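Local coordinates for protein Ufm1-specific protease (Caenorhabditis elegans, PDB 5EJJ) that is a thiol protease that cleaves the peptide bond after the C-terminal glycine of the ubiquitin-like modifier Ufm1, releasing it from target proteins, at residues V122-G134 with S190-A204. Numbering follows the deposited sequence.
Sequences VLMEGASCVSRVG and SKGAVPYKDVIEFTA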
loop_
_atom_site.group_PDB
_atom_site.type_symbol
_atom_site.label_atom_id
_atom_site.label_comp_id
_atom_site.label_asym_id
_atom_site.label_seq_id
_atom_site.Cartn_x
_atom_site.Cartn_y
_atom_site.Cartn_z
ATOM N N VAL A 122 -0.011 -16.865 2.265
ATOM C CA VAL A 122 -0.726 -16.421 1.076
ATOM C C VAL A 122 -0.014 -15.250 0.439
ATOM O O VAL A 122 0.356 -14.304 1.149
ATOM C CB VAL A 122 -2.130 -15.937 1.444
ATOM C CG1 VAL A 122 -2.911 -15.572 0.180
ATOM C CG2 VAL A 122 -2.853 -16.979 2.294
ATOM N N LEU A 123 0.154 -15.317 -0.888
ATOM C CA LEU A 123 0.955 -14.359 -1.660
ATOM C C LEU A 123 0.117 -13.450 -2.557
ATOM O O LEU A 123 -0.999 -13.808 -2.940
ATOM C CB LEU A 123 1.941 -15.110 -2.553
ATOM C CG LEU A 123 2.928 -16.094 -1.911
ATOM C CD1 LEU A 123 3.690 -16.862 -2.972
ATOM C CD2 LEU A 123 3.883 -15.388 -0.982
ATOM N N MET A 124 0.652 -12.278 -2.915
ATOM C CA MET A 124 -0.027 -11.424 -3.888
ATOM C C MET A 124 -0.156 -12.187 -5.173
ATOM O O MET A 124 0.566 -13.148 -5.404
ATOM C CB MET A 124 0.732 -10.135 -4.141
ATOM C CG MET A 124 0.277 -9.048 -3.233
ATOM S SD MET A 124 1.372 -7.646 -3.259
ATOM C CE MET A 124 2.945 -8.480 -3.486
ATOM N N GLU A 125 -1.063 -11.750 -6.025
ATOM C CA GLU A 125 -1.369 -12.506 -7.216
ATOM C C GLU A 125 -2.176 -11.575 -8.095
ATOM O O GLU A 125 -2.997 -10.820 -7.586
ATOM C CB GLU A 125 -2.220 -13.686 -6.800
ATOM C CG GLU A 125 -2.231 -14.827 -7.751
ATOM C CD GLU A 125 -3.023 -16.005 -7.198
ATOM O OE1 GLU A 125 -2.754 -16.450 -6.041
ATOM O OE2 GLU A 125 -3.933 -16.471 -7.926
ATOM N N GLY A 126 -1.911 -11.586 -9.399
ATOM C CA GLY A 126 -2.749 -10.883 -10.360
ATOM C C GLY A 126 -2.367 -9.456 -10.718
ATOM O O GLY A 126 -1.548 -8.806 -10.066
ATOM N N ALA A 127 -2.976 -8.966 -11.788
ATOM C CA ALA A 127 -2.821 -7.569 -12.174
ATOM C C ALA A 127 -4.031 -6.769 -11.676
ATOM O O ALA A 127 -5.045 -7.350 -11.291
ATOM C CB ALA A 127 -2.680 -7.458 -13.681
ATOM N N SER A 128 -3.914 -5.444 -11.661
ATOM C CA SER A 128 -5.045 -4.574 -11.359
ATOM C C SER A 128 -5.572 -3.908 -12.619
ATOM O O SER A 128 -4.850 -3.126 -13.222
ATOM C CB SER A 128 -4.626 -3.471 -10.393
ATOM O OG SER A 128 -4.474 -3.979 -9.087
ATOM N N CYS A 129 -6.817 -4.196 -13.010
ATOM C CA CYS A 129 -7.508 -3.401 -14.039
ATOM C C CYS A 129 -8.115 -2.158 -13.420
ATOM O O CYS A 129 -8.670 -2.237 -12.338
ATOM C CB CYS A 129 -8.639 -4.194 -14.656
ATOM S SG CYS A 129 -8.115 -5.749 -15.314
ATOM N N VAL A 130 -8.051 -1.022 -14.104
ATOM C CA VAL A 130 -8.585 0.205 -13.524
ATOM C C VAL A 130 -9.261 1.117 -14.567
ATOM O O VAL A 130 -8.891 1.117 -15.727
ATOM C CB VAL A 130 -7.462 0.954 -12.794
ATOM C CG1 VAL A 130 -6.368 1.270 -13.751
ATOM C CG2 VAL A 130 -7.962 2.219 -12.157
ATOM N N SER A 131 -10.270 1.875 -14.159
ATOM C CA SER A 131 -10.887 2.870 -15.032
ATOM C C SER A 131 -11.469 4.005 -14.200
ATOM O O SER A 131 -11.764 3.808 -13.029
ATOM C CB SER A 131 -11.959 2.233 -15.918
ATOM O OG SER A 131 -13.020 1.711 -15.144
ATOM N N ARG A 132 -11.576 5.203 -14.785
ATOM C CA ARG A 132 -12.304 6.304 -14.154
ATOM C C ARG A 132 -13.754 6.153 -14.512
ATOM O O ARG A 132 -14.113 5.835 -15.656
ATOM C CB ARG A 132 -11.863 7.645 -14.680
ATOM C CG ARG A 132 -10.783 8.267 -13.920
ATOM C CD ARG A 132 -10.843 9.781 -14.050
ATOM N NE ARG A 132 -10.725 10.363 -12.718
ATOM C CZ ARG A 132 -10.877 11.649 -12.451
ATOM N NH1 ARG A 132 -11.144 12.488 -13.456
ATOM N NH2 ARG A 132 -10.767 12.083 -11.185
ATOM N N VAL A 133 -14.602 6.376 -13.525
ATOM C CA VAL A 133 -16.026 6.250 -13.726
ATOM C C VAL A 133 -16.675 7.395 -12.990
ATOM O O VAL A 133 -16.232 7.750 -11.899
ATOM C CB VAL A 133 -16.540 4.963 -13.128
ATOM C CG1 VAL A 133 -17.997 4.900 -13.339
ATOM C CG2 VAL A 133 -15.867 3.764 -13.768
ATOM N N GLY A 134 -17.699 7.998 -13.580
ATOM C CA GLY A 134 -18.386 9.095 -12.920
ATOM C C GLY A 134 -19.869 8.840 -12.876
ATOM O O GLY A 134 -20.401 8.120 -13.719
ATOM N N SER A 190 -1.294 -10.627 -17.132
ATOM C CA SER A 190 -1.494 -10.910 -15.729
ATOM C C SER A 190 -0.647 -12.050 -15.192
ATOM O O SER A 190 -0.962 -12.593 -14.137
ATOM C CB SER A 190 -2.970 -11.203 -15.469
ATOM O OG SER A 190 -3.451 -12.272 -16.265
ATOM N N LYS A 191 0.434 -12.399 -15.891
ATOM C CA LYS A 191 1.068 -13.710 -15.686
ATOM C C LYS A 191 1.826 -13.869 -14.374
ATOM O O LYS A 191 1.457 -14.699 -13.524
ATOM C CB LYS A 191 1.966 -14.101 -16.853
ATOM C CG LYS A 191 2.124 -15.622 -16.980
ATOM C CD LYS A 191 3.393 -15.999 -17.749
ATOM C CE LYS A 191 3.688 -17.503 -17.693
ATOM N NZ LYS A 191 5.068 -17.799 -18.212
ATOM N N GLY A 192 2.895 -13.108 -14.211
ATOM C CA GLY A 192 3.566 -13.099 -12.929
ATOM C C GLY A 192 3.335 -11.724 -12.366
ATOM O O GLY A 192 4.235 -11.086 -11.819
ATOM N N ALA A 193 2.115 -11.235 -12.533
ATOM C CA ALA A 193 1.844 -9.845 -12.205
ATOM C C ALA A 193 1.621 -9.604 -10.702
ATOM O O ALA A 193 1.343 -10.536 -9.932
ATOM C CB ALA A 193 0.679 -9.321 -13.042
ATOM N N VAL A 194 1.761 -8.358 -10.280
ATOM C CA VAL A 194 1.377 -8.004 -8.925
ATOM C C VAL A 194 0.441 -6.789 -8.854
ATOM O O VAL A 194 0.704 -5.754 -9.460
ATOM C CB VAL A 194 2.600 -7.779 -8.013
ATOM C CG1 VAL A 194 3.118 -9.096 -7.510
ATOM C CG2 VAL A 194 3.675 -6.985 -8.737
ATOM N N PRO A 195 -0.638 -6.904 -8.072
ATOM C CA PRO A 195 -1.705 -5.895 -7.979
ATOM C C PRO A 195 -1.274 -4.433 -7.700
ATOM O O PRO A 195 -2.027 -3.524 -8.058
ATOM C CB PRO A 195 -2.573 -6.417 -6.819
ATOM C CG PRO A 195 -1.664 -7.325 -6.050
ATOM C CD PRO A 195 -0.832 -7.985 -7.096
ATOM N N TYR A 196 -0.120 -4.197 -7.076
ATOM C CA TYR A 196 0.210 -2.819 -6.700
ATOM C C TYR A 196 1.020 -2.069 -7.756
ATOM O O TYR A 196 1.369 -0.909 -7.541
ATOM C CB TYR A 196 0.896 -2.733 -5.330
ATOM C CG TYR A 196 2.229 -3.453 -5.273
ATOM C CD1 TYR A 196 2.292 -4.799 -4.984
ATOM C CD2 TYR A 196 3.419 -2.786 -5.520
ATOM C CE1 TYR A 196 3.494 -5.469 -4.947
ATOM C CE2 TYR A 196 4.638 -3.455 -5.484
ATOM C CZ TYR A 196 4.669 -4.801 -5.194
ATOM O OH TYR A 196 5.868 -5.493 -5.149
ATOM N N LYS A 197 1.307 -2.707 -8.890
ATOM C CA LYS A 197 2.033 -1.999 -9.930
ATOM C C LYS A 197 1.862 -2.543 -11.349
ATOM O O LYS A 197 2.295 -1.909 -12.307
ATOM C CB LYS A 197 3.521 -1.905 -9.583
ATOM C CG LYS A 197 4.249 -3.250 -9.556
ATOM C CD LYS A 197 5.745 -3.089 -9.246
ATOM C CE LYS A 197 6.570 -2.933 -10.524
ATOM N NZ LYS A 197 6.707 -4.217 -11.300
ATOM N N ASP A 198 1.250 -3.703 -11.516
ATOM C CA ASP A 198 0.955 -4.142 -12.881
ATOM C C ASP A 198 -0.498 -3.818 -13.233
ATOM O O ASP A 198 -1.427 -4.515 -12.813
ATOM C CB ASP A 198 1.298 -5.617 -13.094
ATOM C CG ASP A 198 2.715 -5.931 -12.675
ATOM O OD1 ASP A 198 3.488 -4.959 -12.506
ATOM O OD2 ASP A 198 3.050 -7.125 -12.497
ATOM N N VAL A 199 -0.666 -2.750 -14.012
ATOM C CA VAL A 199 -1.947 -2.087 -14.176
ATOM C C VAL A 199 -2.351 -2.010 -15.635
ATOM O O VAL A 199 -1.646 -1.391 -16.414
ATOM C CB VAL A 199 -1.845 -0.648 -13.674
ATOM C CG1 VAL A 199 -3.138 0.058 -13.849
ATOM C CG2 VAL A 199 -1.456 -0.615 -12.224
ATOM N N ILE A 200 -3.471 -2.633 -16.000
ATOM C CA ILE A 200 -4.100 -2.452 -17.311
ATOM C C ILE A 200 -5.212 -1.378 -17.222
ATOM O O ILE A 200 -6.300 -1.643 -16.692
ATOM C CB ILE A 200 -4.752 -3.778 -17.796
ATOM C CG1 ILE A 200 -3.792 -4.940 -17.635
ATOM C CG2 ILE A 200 -5.216 -3.698 -19.237
ATOM C CD1 ILE A 200 -4.108 -5.795 -16.448
ATOM N N GLU A 201 -4.950 -0.175 -17.736
ATOM C CA GLU A 201 -5.938 0.912 -17.712
ATOM C C GLU A 201 -6.988 0.834 -18.828
ATOM O O GLU A 201 -6.628 0.650 -19.978
ATOM C CB GLU A 201 -5.214 2.240 -17.813
ATOM C CG GLU A 201 -6.105 3.458 -17.774
ATOM C CD GLU A 201 -5.339 4.718 -17.334
ATOM O OE1 GLU A 201 -5.560 5.788 -17.951
ATOM O OE2 GLU A 201 -4.523 4.638 -16.366
ATOM N N PHE A 202 -8.277 0.979 -18.494
ATOM C CA PHE A 202 -9.364 1.024 -19.502
ATOM C C PHE A 202 -10.159 2.329 -19.499
ATOM O O PHE A 202 -10.122 3.111 -18.543
ATOM C CB PHE A 202 -10.391 -0.081 -19.311
ATOM C CG PHE A 202 -9.852 -1.461 -19.440
ATOM C CD1 PHE A 202 -9.021 -1.993 -18.462
ATOM C CD2 PHE A 202 -10.247 -2.271 -20.492
ATOM C CE1 PHE A 202 -8.566 -3.302 -18.547
ATOM C CE2 PHE A 202 -9.797 -3.591 -20.602
ATOM C CZ PHE A 202 -8.958 -4.103 -19.628
ATOM N N THR A 203 -10.898 2.544 -20.582
ATOM C CA THR A 203 -11.830 3.657 -20.648
ATOM C C THR A 203 -13.228 3.106 -20.443
ATOM O O THR A 203 -13.628 2.158 -21.125
ATOM C CB THR A 203 -11.743 4.388 -21.973
ATOM O OG1 THR A 203 -10.541 5.165 -21.994
ATOM C CG2 THR A 203 -12.919 5.329 -22.109
ATOM N N ALA A 204 -13.963 3.656 -19.479
ATOM C CA ALA A 204 -15.292 3.118 -19.192
ATOM C C ALA A 204 -16.343 3.884 -19.986
ATOM O O ALA A 204 -16.324 5.126 -20.060
ATOM C CB ALA A 204 -15.603 3.145 -17.704
HETATM O O HOH W 1 0.150 -13.756 -10.620
#
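From Ser-128 to Val-130 and from Val-199 to Glu-201 the chain forms two neighbouring parallel strands in the interior of a mixed five-stranded sheet, their short axes 25° apart. Four backbone bonds follow the parallel rule that one residue gives and accepts on the same side: Ser-128 N donates to Asp-198 O and Ser-128 O accepts from Ile-200 N, and Val-130 repeats this with Ile-200 O and Phe-202 N. Strand 235-247 continues the sheet beyond 127-139, and strand 163-166 continues it beyond 199-205.

On one face CG1 of Val-130 meets CG1 of Val-199 at 3.5 Å. On the other, SG of Cys-129, 5.3 Å from the ring centroid of Phe-202, makes an oblique sulfur-aromatic contact, while CD1 of Ile-200 bends back to within 3.5 Å of Ala-127 CB.

Ahead of the strands, Met-124 reaches over the 193-198 turn, in which Asp-198 OD2 accepts from Val-194 N. Its CG packs on Pro-195 CG, and the bend at chi3 (-34°) turns CE toward the Tyr-196 ring edge, near its plane and beside CE1, while SD lies 4.5 Å from the centroid in an edge-on Met-aromatic contact. An alanine here, keeping only CB, is likely to leave the Tyr-196 edge without its sulfur and methyl neighbour and Pro-195 with thinner cover.

The turn is also tied to the strand by Ser-128, whose OG, anti to its own carbonyl carbon (chi1 -75°), donates in the carbonyl plane to a lone pair of Pro-195 O at 2.7 Å.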